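Local coordinates for protein putative fimbrium anchoring subunit Fim4B (PDB 5CAG) that probably serves as an anchoring subunit of a fimbrium, tethering the pilus at the bacterial outer membrane, at residues 37-51 and 62-76. Sequence-based numbering, arbitrary orientation.
Sequences VRVIFYPKNGDGRKV and MKVPPGRYSVVVYNY. With SO4 (sulfate ion), chain C.
Backbone hydrogen bonds from Arg38 N to Tyr74 O at one end and from Lys44 N to Arg68 O at the other join the antiparallel strands 37-43 and 67-75, whose N-to-C directions lie 140° apart. They belong to a beta-rich domain, consistent with the transthyretin-like sandwich of the FimB/Mfa2 family, in which strand 67-75 pairs on its other side with strand 118-127. Side chains alternate between two faces. On one, Val71 and Val73 pack against Phe41 and Val39. Met62, at the end of strand 59-62, touches Val39 and Phe41; Met62 and Val64 pack also against strand 20-25. The Phe41 ring is sandwiched: Val64 CG2 sits 3.8 Å from its centroid, almost on the ring normal, and Val71 CG2 lies over the opposite face. Its edge meets the face of Tyr69 in a T-shaped stack with planes at 90°. Met62, modelled as selenomethionine, bends at its last torsion (chi3 -59°), which carries CE to 3.5 Å from Val39 CB while SE approaches Phe41 obliquely. On the other face Ile40 packs beside Val72, and Arg38 lies alongside Tyr74: its NH1 donates to Tyr74 OH at 2.8 Å, nearly in the guanidinium plane, while NH2 is salt-bridged to Asp52 and Glu86. At the turn end, the aliphatic part of Lys44 lies over the Arg68 guanidinium; Lys44 NZ and Arg68 NH1 both salt-bridge Glu124. Tyr69 OH donates to Pro65 O at 2.6 Å, reaching that oxygen from above the carbonyl plane.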
# COMPACT_ATOMS: atom_id res chain seq x y z
N VAL A 37 -4.85 15.01 4.82
CA VAL A 37 -5.53 13.72 5.03
C VAL A 37 -7.04 13.82 4.85
O VAL A 37 -7.60 14.90 4.98
CB VAL A 37 -5.23 13.09 6.42
CG1 VAL A 37 -3.73 12.91 6.65
CG2 VAL A 37 -5.88 13.88 7.56
N ARG A 38 -7.68 12.67 4.60
CA ARG A 38 -9.13 12.55 4.49
C ARG A 38 -9.61 11.76 5.68
O ARG A 38 -8.95 10.78 6.06
CB ARG A 38 -9.58 11.91 3.17
CG ARG A 38 -11.05 12.20 2.85
CD ARG A 38 -11.67 11.00 2.20
NE ARG A 38 -12.92 11.28 1.49
CZ ARG A 38 -13.38 10.54 0.49
NH1 ARG A 38 -12.67 9.50 0.04
NH2 ARG A 38 -14.53 10.84 -0.11
N VAL A 39 -10.71 12.21 6.32
CA VAL A 39 -11.27 11.58 7.52
C VAL A 39 -12.70 11.17 7.23
O VAL A 39 -13.51 12.01 6.81
CB VAL A 39 -11.18 12.49 8.77
CG1 VAL A 39 -11.67 11.76 10.00
CG2 VAL A 39 -9.78 13.05 8.99
N ILE A 40 -13.02 9.88 7.40
CA ILE A 40 -14.40 9.45 7.15
C ILE A 40 -14.94 8.77 8.39
O ILE A 40 -14.28 7.89 8.94
CB ILE A 40 -14.63 8.58 5.89
CG1 ILE A 40 -13.93 9.14 4.67
CG2 ILE A 40 -16.12 8.43 5.62
CD1 ILE A 40 -13.68 8.10 3.62
N PHE A 41 -16.13 9.17 8.79
CA PHE A 41 -16.85 8.64 9.93
C PHE A 41 -18.05 7.84 9.43
O PHE A 41 -19.01 8.43 8.96
CB PHE A 41 -17.32 9.81 10.80
CG PHE A 41 -16.29 10.33 11.78
CD1 PHE A 41 -15.30 11.20 11.37
CD2 PHE A 41 -16.36 9.98 13.13
CE1 PHE A 41 -14.38 11.71 12.29
CE2 PHE A 41 -15.43 10.48 14.03
CZ PHE A 41 -14.46 11.35 13.61
N TYR A 42 -17.99 6.50 9.49
CA TYR A 42 -19.12 5.69 9.03
C TYR A 42 -20.03 5.40 10.23
O TYR A 42 -19.59 4.78 11.20
CB TYR A 42 -18.67 4.40 8.33
CG TYR A 42 -17.78 4.62 7.13
CD1 TYR A 42 -16.40 4.69 7.27
CD2 TYR A 42 -18.31 4.71 5.85
CE1 TYR A 42 -15.57 4.87 6.16
CE2 TYR A 42 -17.49 4.88 4.74
CZ TYR A 42 -16.12 4.96 4.90
OH TYR A 42 -15.30 5.16 3.82
N PRO A 43 -21.29 5.88 10.20
CA PRO A 43 -22.18 5.60 11.33
C PRO A 43 -22.57 4.14 11.36
O PRO A 43 -22.79 3.53 10.30
CB PRO A 43 -23.37 6.52 11.05
CG PRO A 43 -23.40 6.63 9.59
CD PRO A 43 -21.98 6.63 9.14
N LYS A 44 -22.63 3.56 12.58
CA LYS A 44 -23.02 2.17 12.79
C LYS A 44 -24.56 2.06 12.94
O LYS A 44 -25.19 1.17 12.35
CB LYS A 44 -22.30 1.60 14.01
CG LYS A 44 -20.82 1.37 13.77
CD LYS A 44 -20.16 0.77 14.99
CE LYS A 44 -19.03 -0.16 14.62
NZ LYS A 44 -18.75 -1.15 15.69
N ASN A 45 -25.15 3.01 13.70
CA ASN A 45 -26.60 3.11 13.93
C ASN A 45 -27.32 3.57 12.66
O ASN A 45 -28.21 2.87 12.18
CB ASN A 45 -26.95 4.07 15.12
CG ASN A 45 -25.83 4.56 16.03
OD1 ASN A 45 -25.21 5.61 15.80
ND2 ASN A 45 -25.64 3.88 17.16
N GLY A 46 -26.90 4.72 12.14
CA GLY A 46 -27.47 5.42 10.99
C GLY A 46 -27.45 4.78 9.61
O GLY A 46 -26.54 4.00 9.27
N ASP A 47 -28.44 5.19 8.79
CA ASP A 47 -28.71 4.74 7.42
C ASP A 47 -27.77 5.41 6.37
O ASP A 47 -28.27 5.95 5.36
CB ASP A 47 -30.20 4.96 7.07
N GLY A 48 -26.45 5.32 6.59
CA GLY A 48 -25.41 5.83 5.69
C GLY A 48 -25.06 7.31 5.76
O GLY A 48 -24.64 7.89 4.74
N ARG A 49 -25.22 7.94 6.96
CA ARG A 49 -24.91 9.36 7.25
C ARG A 49 -23.35 9.53 7.53
O ARG A 49 -22.92 9.86 8.66
CB ARG A 49 -25.80 9.92 8.41
CG ARG A 49 -26.04 8.99 9.61
CD ARG A 49 -26.08 9.72 10.94
NE ARG A 49 -26.23 8.81 12.09
CZ ARG A 49 -25.40 8.76 13.13
NH1 ARG A 49 -24.34 9.56 13.17
NH2 ARG A 49 -25.62 7.92 14.13
N LYS A 50 -22.54 9.29 6.47
CA LYS A 50 -21.09 9.38 6.56
C LYS A 50 -20.61 10.84 6.57
O LYS A 50 -20.94 11.62 5.68
CB LYS A 50 -20.38 8.54 5.47
CG LYS A 50 -20.46 9.02 4.02
CD LYS A 50 -19.15 8.71 3.29
CE LYS A 50 -19.02 9.38 1.94
NZ LYS A 50 -17.82 8.92 1.21
N VAL A 51 -19.87 11.20 7.63
CA VAL A 51 -19.27 12.51 7.84
C VAL A 51 -17.86 12.40 7.31
O VAL A 51 -17.05 11.59 7.78
CB VAL A 51 -19.35 12.98 9.32
CG1 VAL A 51 -18.76 14.37 9.50
CG2 VAL A 51 -20.80 12.93 9.82
N MSE A 62 -13.68 19.54 13.07
CA MSE A 62 -14.61 18.79 12.23
C MSE A 62 -15.91 18.55 13.01
O MSE A 62 -15.86 18.04 14.12
CB MSE A 62 -13.94 17.46 11.88
CG MSE A 62 -14.66 16.66 10.83
SE MSE A 62 -13.77 14.95 10.62
CE MSE A 62 -12.11 15.60 10.13
N LYS A 63 -17.07 18.92 12.46
CA LYS A 63 -18.30 18.76 13.25
C LYS A 63 -18.99 17.43 12.96
O LYS A 63 -19.64 17.24 11.93
CB LYS A 63 -19.25 19.97 13.10
CG LYS A 63 -18.77 21.17 13.92
CD LYS A 63 -19.44 22.47 13.49
CE LYS A 63 -18.88 23.68 14.21
NZ LYS A 63 -19.61 24.92 13.85
N VAL A 64 -18.81 16.51 13.90
CA VAL A 64 -19.37 15.17 13.91
C VAL A 64 -20.57 15.17 14.86
O VAL A 64 -20.43 15.57 16.02
CB VAL A 64 -18.28 14.14 14.33
CG1 VAL A 64 -18.85 12.74 14.53
CG2 VAL A 64 -17.14 14.09 13.32
N PRO A 65 -21.76 14.72 14.41
CA PRO A 65 -22.89 14.63 15.36
C PRO A 65 -22.70 13.43 16.31
O PRO A 65 -21.94 12.53 15.95
CB PRO A 65 -24.11 14.46 14.45
CG PRO A 65 -23.57 13.85 13.19
CD PRO A 65 -22.11 14.19 13.08
N PRO A 66 -23.32 13.36 17.51
CA PRO A 66 -23.07 12.20 18.38
C PRO A 66 -23.58 10.87 17.79
O PRO A 66 -24.48 10.85 16.94
CB PRO A 66 -23.78 12.56 19.69
CG PRO A 66 -23.96 14.06 19.62
CD PRO A 66 -24.21 14.33 18.17
N GLY A 67 -22.94 9.78 18.20
CA GLY A 67 -23.27 8.43 17.76
C GLY A 67 -22.07 7.50 17.69
O GLY A 67 -20.93 7.92 17.92
N ARG A 68 -22.34 6.21 17.38
CA ARG A 68 -21.31 5.18 17.22
C ARG A 68 -20.87 5.16 15.76
O ARG A 68 -21.72 5.07 14.86
CB ARG A 68 -21.81 3.78 17.63
CG ARG A 68 -21.97 3.52 19.13
CD ARG A 68 -22.25 2.04 19.43
NE ARG A 68 -23.23 1.44 18.51
CZ ARG A 68 -23.01 0.37 17.75
NH1 ARG A 68 -21.84 -0.27 17.81
NH2 ARG A 68 -23.95 -0.08 16.93
N TYR A 69 -19.55 5.23 15.53
CA TYR A 69 -18.95 5.24 14.20
C TYR A 69 -17.79 4.27 14.04
O TYR A 69 -17.22 3.77 15.01
CB TYR A 69 -18.37 6.63 13.89
CG TYR A 69 -19.37 7.75 13.89
CD1 TYR A 69 -20.07 8.08 12.73
CD2 TYR A 69 -19.56 8.54 15.02
CE1 TYR A 69 -20.99 9.12 12.72
CE2 TYR A 69 -20.48 9.58 15.02
CZ TYR A 69 -21.19 9.88 13.87
OH TYR A 69 -22.09 10.91 13.86
N SER A 70 -17.39 4.10 12.79
CA SER A 70 -16.18 3.43 12.36
C SER A 70 -15.38 4.55 11.70
O SER A 70 -15.99 5.37 11.03
CB SER A 70 -16.50 2.27 11.43
OG SER A 70 -17.13 1.20 12.12
N VAL A 71 -14.07 4.68 11.95
CA VAL A 71 -13.36 5.83 11.38
C VAL A 71 -12.19 5.39 10.49
O VAL A 71 -11.56 4.36 10.76
CB VAL A 71 -12.86 6.80 12.50
CG1 VAL A 71 -12.23 8.06 11.92
CG2 VAL A 71 -13.98 7.16 13.46
N VAL A 72 -11.89 6.19 9.44
CA VAL A 72 -10.73 5.98 8.57
C VAL A 72 -10.03 7.33 8.36
O VAL A 72 -10.69 8.36 8.20
CB VAL A 72 -10.96 5.27 7.21
CG1 VAL A 72 -11.42 3.84 7.38
CG2 VAL A 72 -11.90 6.04 6.31
N VAL A 73 -8.69 7.32 8.38
CA VAL A 73 -7.88 8.51 8.12
C VAL A 73 -6.76 8.08 7.23
O VAL A 73 -5.97 7.20 7.62
CB VAL A 73 -7.34 9.24 9.37
CG1 VAL A 73 -6.72 10.57 8.96
CG2 VAL A 73 -8.41 9.44 10.42
N TYR A 74 -6.66 8.66 6.04
CA TYR A 74 -5.58 8.31 5.14
C TYR A 74 -5.11 9.57 4.40
O TYR A 74 -5.85 10.56 4.36
CB TYR A 74 -6.01 7.18 4.19
CG TYR A 74 -7.09 7.58 3.21
CD1 TYR A 74 -6.76 8.15 1.98
CD2 TYR A 74 -8.43 7.36 3.49
CE1 TYR A 74 -7.75 8.51 1.07
CE2 TYR A 74 -9.44 7.74 2.58
CZ TYR A 74 -9.09 8.32 1.38
OH TYR A 74 -10.05 8.69 0.46
N ASN A 75 -3.89 9.55 3.85
CA ASN A 75 -3.37 10.69 3.09
C ASN A 75 -3.96 10.64 1.67
O ASN A 75 -3.93 9.60 0.99
CB ASN A 75 -1.86 10.70 3.10
CG ASN A 75 -1.21 9.45 2.58
OD1 ASN A 75 -1.42 8.33 3.07
ND2 ASN A 75 -0.36 9.64 1.58
N TYR A 76 -4.51 11.77 1.22
CA TYR A 76 -5.20 11.79 -0.05
C TYR A 76 -4.30 11.89 -1.25
O TYR A 76 -4.56 11.16 -2.20
CB TYR A 76 -6.30 12.87 -0.15
CG TYR A 76 -5.92 14.29 0.21
CD1 TYR A 76 -5.31 15.12 -0.72
CD2 TYR A 76 -6.30 14.85 1.43
CE1 TYR A 76 -4.99 16.44 -0.41
CE2 TYR A 76 -6.04 16.18 1.72
CZ TYR A 76 -5.37 16.97 0.80
OH TYR A 76 -5.08 18.30 1.08
S SO4 C . -17.29 21.16 9.15
O1 SO4 C . -18.58 21.78 8.83
O2 SO4 C . -16.30 21.58 8.14
O3 SO4 C . -16.83 21.63 10.46
O4 SO4 C . -17.44 19.69 9.16